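Local coordinates for flagellar protein (PDB 3C12) that is probably required for formation of the flagellar hook as its capping protein, possibly acting as a scaffold, and is represented here by its C-terminal domain, at residues P17-V21 with Y85-A89; A34-A38 with S61-E65. The contacts are given in a common frame with arbitrary orientation. Residue numbers count along the deposited sequence, not the author numbering.

Both contacts are antiparallel strand pairings within the Ig-like part of this C-terminal fragment, about 19 Å apart between centres, and contact 2 is nested along the chain inside the loop closed by contact 1. They use different strands: contact 1 joins 20-23 to 83-93, contact 2 joins 29-35 to 64-70. Contact 1 is largely buried, so three backbone hydrogen bonds are accompanied by apolar packing, with Val-21, Ile-87 and the aromatic Tyr-85 supplying most of the covered surface. Contact 2 lies at the surface, where two strand ends pass into connecting loops; two backbone hydrogen bonds, one of them weak, both link Ala-35 to Gly-64, the other close residues are mainly alanines, and exposed Glu-65 shares a face with Ala-34.

Contact 1 of 2, residues P17-V21 with Y85-A89; sequences PSAQV and YGITA
Val-21 and Tyr-85 form an antiparallel hydrogen-bonded pair (CA-CA 5.3 Å), both backbones extended; Gln-20 and Gly-86 form the adjoining non-hydrogen-bonded pair, CA atoms 4.0 Å apart. Tyr-85 is satisfied twice by Val-21: Tyr-85 N donates to Val-21 O (2.7 Å), and Val-21 N to Tyr-85 O (2.6 Å, the acceptor less surely placed). Ile-87 N donates almost linearly to Ala-19 O (2.8 Å), which also receives a CA-H...O contact from Gly-86 CA (3.6 Å). The pairing attaches short strand 20-23 to long strand 83-93 of the Ig-like beta sandwich; the other edge of 83-93 is served by strand 39-46, where Gly-86 hydrogen-bonds to Thr-46. Ala-19, phi/psi near -87/-7, turns the chain out of strand 13-17; in this connection Ser-18 OG donates to Gln-20 O at 2.6 Å, while the Ser-18 backbone hydrogen-bonds to Thr-103. Beta-branched Val-21 (m) and Ile-87 (t, t) suit buried strands; Val-21 CG1 meets Ile-87 CG2 at 3.6 Å. Tyr-85 (m) swings its ring away, edge-to-face with Trp-70, its OH hydrogen-bonded to Ala-81 O.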
ATOM      1  N   PRO A  17      -2.511   3.743   4.028  1.00 48.42           N
ATOM      2  CA  PRO A  17      -1.779   3.068   2.957  1.00 47.74           C
ATOM      3  C   PRO A  17      -1.948   3.877   1.679  1.00 47.54           C
ATOM      4  O   PRO A  17      -3.068   4.079   1.221  1.00 47.31           O
ATOM      5  CB  PRO A  17      -2.473   1.713   2.867  1.00 47.91           C
ATOM      6  CG  PRO A  17      -2.961   1.493   4.252  1.00 49.77           C
ATOM      7  CD  PRO A  17      -3.507   2.841   4.624  1.00 47.80           C
ATOM      8  N   SER A  18      -0.844   4.343   1.108  1.00 46.23           N
ATOM      9  CA  SER A  18      -0.917   5.134  -0.113  1.00 45.13           C
ATOM     10  C   SER A  18       0.246   4.823  -1.036  1.00 44.90           C
ATOM     11  O   SER A  18       1.374   4.675  -0.587  1.00 45.13           O
ATOM     12  CB  SER A  18      -0.926   6.627   0.234  1.00 44.53           C
ATOM     13  OG  SER A  18      -1.120   7.423  -0.915  1.00 44.46           O
ATOM     14  N   ALA A  19      -0.038   4.711  -2.328  1.00 45.23           N
ATOM     15  CA  ALA A  19       0.997   4.431  -3.309  1.00 44.62           C
ATOM     16  C   ALA A  19       1.619   5.740  -3.758  1.00 44.96           C
ATOM     17  O   ALA A  19       2.599   5.749  -4.493  1.00 46.11           O
ATOM     18  CB  ALA A  19       0.411   3.700  -4.501  1.00 43.36           C
ATOM     19  N   GLN A  20       1.046   6.853  -3.318  1.00 44.64           N
ATOM     20  CA  GLN A  20       1.573   8.157  -3.679  1.00 46.18           C
ATOM     21  C   GLN A  20       1.588   9.114  -2.500  1.00 44.83           C
ATOM     22  O   GLN A  20       0.940   8.881  -1.488  1.00 42.05           O
ATOM     23  CB  GLN A  20       0.786   8.754  -4.860  1.00 48.20           C
ATOM     24  CG  GLN A  20      -0.732   8.681  -4.763  1.00 53.40           C
ATOM     25  CD  GLN A  20      -1.432   9.159  -6.034  1.00 56.15           C
ATOM     26  OE1 GLN A  20      -1.124   8.703  -7.133  1.00 56.78           O
ATOM     27  NE2 GLN A  20      -2.383  10.070  -5.880  1.00 57.95           N
ATOM     28  N   VAL A  21       2.367  10.179  -2.632  1.00 45.02           N
ATOM     29  CA  VAL A  21       2.483  11.198  -1.596  1.00 46.06           C
ATOM     30  C   VAL A  21       2.169  12.535  -2.251  1.00 46.64           C
ATOM     31  O   VAL A  21       2.176  12.644  -3.469  1.00 46.30           O
ATOM     32  CB  VAL A  21       3.909  11.250  -1.013  1.00 46.09           C
ATOM     33  CG1 VAL A  21       4.284   9.901  -0.435  1.00 46.29           C
ATOM     34  CG2 VAL A  21       4.892  11.641  -2.089  1.00 45.90           C
ATOM     35  N   TYR A  85       2.594  12.566  -6.106  1.00 49.06           N
ATOM     36  CA  TYR A  85       3.688  11.829  -6.711  1.00 47.81           C
ATOM     37  C   TYR A  85       3.655  10.391  -6.246  1.00 47.27           C
ATOM     38  O   TYR A  85       3.254  10.110  -5.113  1.00 47.15           O
ATOM     39  CB  TYR A  85       5.030  12.447  -6.332  1.00 48.29           C
ATOM     40  CG  TYR A  85       5.276  13.777  -6.970  1.00 50.50           C
ATOM     41  CD1 TYR A  85       4.699  14.940  -6.460  1.00 51.35           C
ATOM     42  CD2 TYR A  85       6.061  13.873  -8.112  1.00 52.25           C
ATOM     43  CE1 TYR A  85       4.899  16.166  -7.076  1.00 52.44           C
ATOM     44  CE2 TYR A  85       6.271  15.093  -8.739  1.00 52.67           C
ATOM     45  CZ  TYR A  85       5.688  16.231  -8.219  1.00 53.14           C
ATOM     46  OH  TYR A  85       5.905  17.427  -8.860  1.00 54.90           O
ATOM     47  N   GLY A  86       4.083   9.483  -7.119  1.00 45.99           N
ATOM     48  CA  GLY A  86       4.099   8.076  -6.766  1.00 44.98           C
ATOM     49  C   GLY A  86       5.318   7.700  -5.944  1.00 44.17           C
ATOM     50  O   GLY A  86       6.416   8.202  -6.179  1.00 42.46           O
ATOM     51  N   ILE A  87       5.127   6.827  -4.964  1.00 43.02           N
ATOM     52  CA  ILE A  87       6.241   6.393  -4.135  1.00 42.23           C
ATOM     53  C   ILE A  87       6.315   4.876  -4.004  1.00 42.05           C
ATOM     54  O   ILE A  87       5.324   4.204  -3.724  1.00 42.12           O
ATOM     55  CB  ILE A  87       6.194   7.013  -2.714  1.00 43.05           C
ATOM     56  CG1 ILE A  87       7.381   6.483  -1.907  1.00 42.17           C
ATOM     57  CG2 ILE A  87       4.881   6.690  -2.022  1.00 40.11           C
ATOM     58  CD1 ILE A  87       7.384   6.896  -0.472  1.00 40.19           C
ATOM     59  N   THR A  88       7.512   4.350  -4.218  1.00 41.95           N
ATOM     60  CA  THR A  88       7.761   2.922  -4.124  1.00 41.78           C
ATOM     61  C   THR A  88       8.883   2.669  -3.123  1.00 40.58           C
ATOM     62  O   THR A  88       9.883   3.387  -3.093  1.00 39.73           O
ATOM     63  CB  THR A  88       8.145   2.352  -5.495  1.00 43.04           C
ATOM     64  OG1 THR A  88       7.030   2.494  -6.381  1.00 46.45           O
ATOM     65  CG2 THR A  88       8.515   0.883  -5.385  1.00 42.35           C
ATOM     66  N   ALA A  89       8.706   1.652  -2.293  1.00 39.42           N
ATOM     67  CA  ALA A  89       9.709   1.341  -1.293  1.00 38.64           C
ATOM     68  C   ALA A  89      10.240  -0.053  -1.480  1.00 39.35           C
ATOM     69  O   ALA A  89       9.483  -1.018  -1.581  1.00 37.81           O
ATOM     70  CB  ALA A  89       9.129   1.484   0.093  1.00 38.29           C
TER

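Contact 2 of 2, residues A34-A38 with S61-E65; sequences AATSA and SAAGE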
ATOM      1  N   ALA A  34       7.056  -0.747   7.031  1.00 42.03           N
ATOM      2  CA  ALA A  34       7.448  -1.768   7.983  1.00 40.98           C
ATOM      3  C   ALA A  34       8.512  -2.699   7.420  1.00 40.32           C
ATOM      4  O   ALA A  34       8.210  -3.588   6.629  1.00 38.96           O
ATOM      5  CB  ALA A  34       6.232  -2.557   8.411  1.00 38.75           C
ATOM      6  N   ALA A  35       9.757  -2.477   7.841  1.00 41.84           N
ATOM      7  CA  ALA A  35      10.902  -3.288   7.421  1.00 44.04           C
ATOM      8  C   ALA A  35      10.836  -4.650   8.090  1.00 44.15           C
ATOM      9  O   ALA A  35      10.601  -4.751   9.290  1.00 43.55           O
ATOM     10  CB  ALA A  35      12.201  -2.598   7.794  1.00 43.03           C
ATOM     11  N   THR A  36      11.058  -5.695   7.306  1.00 45.55           N
ATOM     12  CA  THR A  36      10.994  -7.053   7.813  1.00 49.08           C
ATOM     13  C   THR A  36      12.358  -7.621   8.184  1.00 50.65           C
ATOM     14  O   THR A  36      12.467  -8.763   8.633  1.00 50.56           O
ATOM     15  CB  THR A  36      10.350  -7.972   6.777  1.00 48.71           C
ATOM     16  OG1 THR A  36      11.076  -7.875   5.545  1.00 50.58           O
ATOM     17  CG2 THR A  36       8.909  -7.570   6.537  1.00 49.57           C
ATOM     18  N   SER A  37      13.399  -6.820   8.000  1.00 52.21           N
ATOM     19  CA  SER A  37      14.747  -7.267   8.302  1.00 54.12           C
ATOM     20  C   SER A  37      15.643  -6.063   8.504  1.00 53.52           C
ATOM     21  O   SER A  37      15.234  -4.939   8.251  1.00 54.05           O
ATOM     22  CB  SER A  37      15.280  -8.121   7.145  1.00 56.40           C
ATOM     23  OG  SER A  37      16.618  -8.540   7.371  1.00 61.78           O
ATOM     24  N   ALA A  38      16.859  -6.298   8.981  1.00 52.71           N
ATOM     25  CA  ALA A  38      17.806  -5.211   9.168  1.00 51.65           C
ATOM     26  C   ALA A  38      18.412  -4.950   7.787  1.00 51.30           C
ATOM     27  O   ALA A  38      18.487  -5.856   6.952  1.00 50.42           O
ATOM     28  CB  ALA A  38      18.881  -5.617  10.162  1.00 51.83           C
ATOM     29  N   SER A  61      18.036  -0.593  11.555  1.00 53.94           N
ATOM     30  CA  SER A  61      18.683  -1.285  12.660  1.00 55.92           C
ATOM     31  C   SER A  61      18.300  -2.765  12.701  1.00 56.39           C
ATOM     32  O   SER A  61      19.141  -3.635  12.949  1.00 57.35           O
ATOM     33  CB  SER A  61      18.292  -0.599  13.973  1.00 56.92           C
ATOM     34  OG  SER A  61      16.894  -0.329  14.021  1.00 59.80           O
ATOM     35  N   ALA A  62      17.021  -3.034  12.450  1.00 57.38           N
ATOM     36  CA  ALA A  62      16.472  -4.389  12.440  1.00 57.80           C
ATOM     37  C   ALA A  62      14.999  -4.319  12.015  1.00 57.91           C
ATOM     38  O   ALA A  62      14.468  -3.227  11.760  1.00 58.00           O
ATOM     39  CB  ALA A  62      16.587  -5.009  13.826  1.00 56.88           C
ATOM     40  N   ALA A  63      14.345  -5.477  11.941  1.00 56.73           N
ATOM     41  CA  ALA A  63      12.942  -5.529  11.558  1.00 55.70           C
ATOM     42  C   ALA A  63      12.159  -4.528  12.396  1.00 55.90           C
ATOM     43  O   ALA A  63      12.438  -4.332  13.581  1.00 55.84           O
ATOM     44  CB  ALA A  63      12.391  -6.923  11.767  1.00 54.74           C
ATOM     45  N   GLY A  64      11.180  -3.881  11.776  1.00 55.95           N
ATOM     46  CA  GLY A  64      10.388  -2.908  12.498  1.00 55.21           C
ATOM     47  C   GLY A  64      10.015  -1.761  11.591  1.00 55.19           C
ATOM     48  O   GLY A  64      10.274  -1.807  10.391  1.00 54.30           O
ATOM     49  N   GLU A  65       9.417  -0.726  12.161  1.00 55.01           N
ATOM     50  CA  GLU A  65       8.996   0.423  11.386  1.00 54.07           C
ATOM     51  C   GLU A  65      10.187   1.266  10.971  1.00 53.28           C
ATOM     52  O   GLU A  65      11.200   1.319  11.664  1.00 53.91           O
ATOM     53  CB  GLU A  65       8.026   1.274  12.208  1.00 54.43           C
ATOM     54  CG  GLU A  65       7.070   2.115  11.384  1.00 58.05           C
ATOM     55  CD  GLU A  65       6.093   2.881  12.245  1.00 59.77           C
ATOM     56  OE1 GLU A  65       6.523   3.830  12.929  1.00 59.07           O
ATOM     57  OE2 GLU A  65       4.897   2.527  12.246  1.00 59.08           O
TER
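This is a surface contact at one end of the Ig-like beta sandwich, where an antiparallel strand pair gives way to two neighbouring loops. Strand 29-35 meets the beginning of strand 64-70; residues 36-38 lead on to strand 39-46, while 61-63 arrive from strand 52-60. Ala-34 and Glu-65 are a non-hydrogen-bonded pair, with CA atoms 4.3 Å apart, and Ala-35 and Gly-64 are the hydrogen-bonded pair that ends the regular register. Gly-64 N gives a good hydrogen bond to Ala-35 O at 2.7 Å; the return hydrogen bond, Ala-35 N to Gly-64 O, is equally short but bent and weak. Glycine suits this position because phi/psi near 144/-173 would press a side chain against the preceding carbonyl. Beyond it the two segments stay close without further hydrogen bonds between them, a close approach that the small alanines permit: Ala-38 CB lies 3.5 Å from Ala-62 CA and 4.4 Å from Ala-62 CB, and Ala-63 CA approaches Ala-35 O at 3.4 Å in a CA-H...O contact. Several polar groups find partners outside the two segments. Thr-36 OG1 hydrogen-bonds to the Gln-91 side chain, and the Ala-38 backbone to Thr-94. On the face shared with Ala-34, Glu-65 extends its chain with chi1 and chi2 both t, and Glu-65 OE2 forms a salt bridge with Arg-136 NH1.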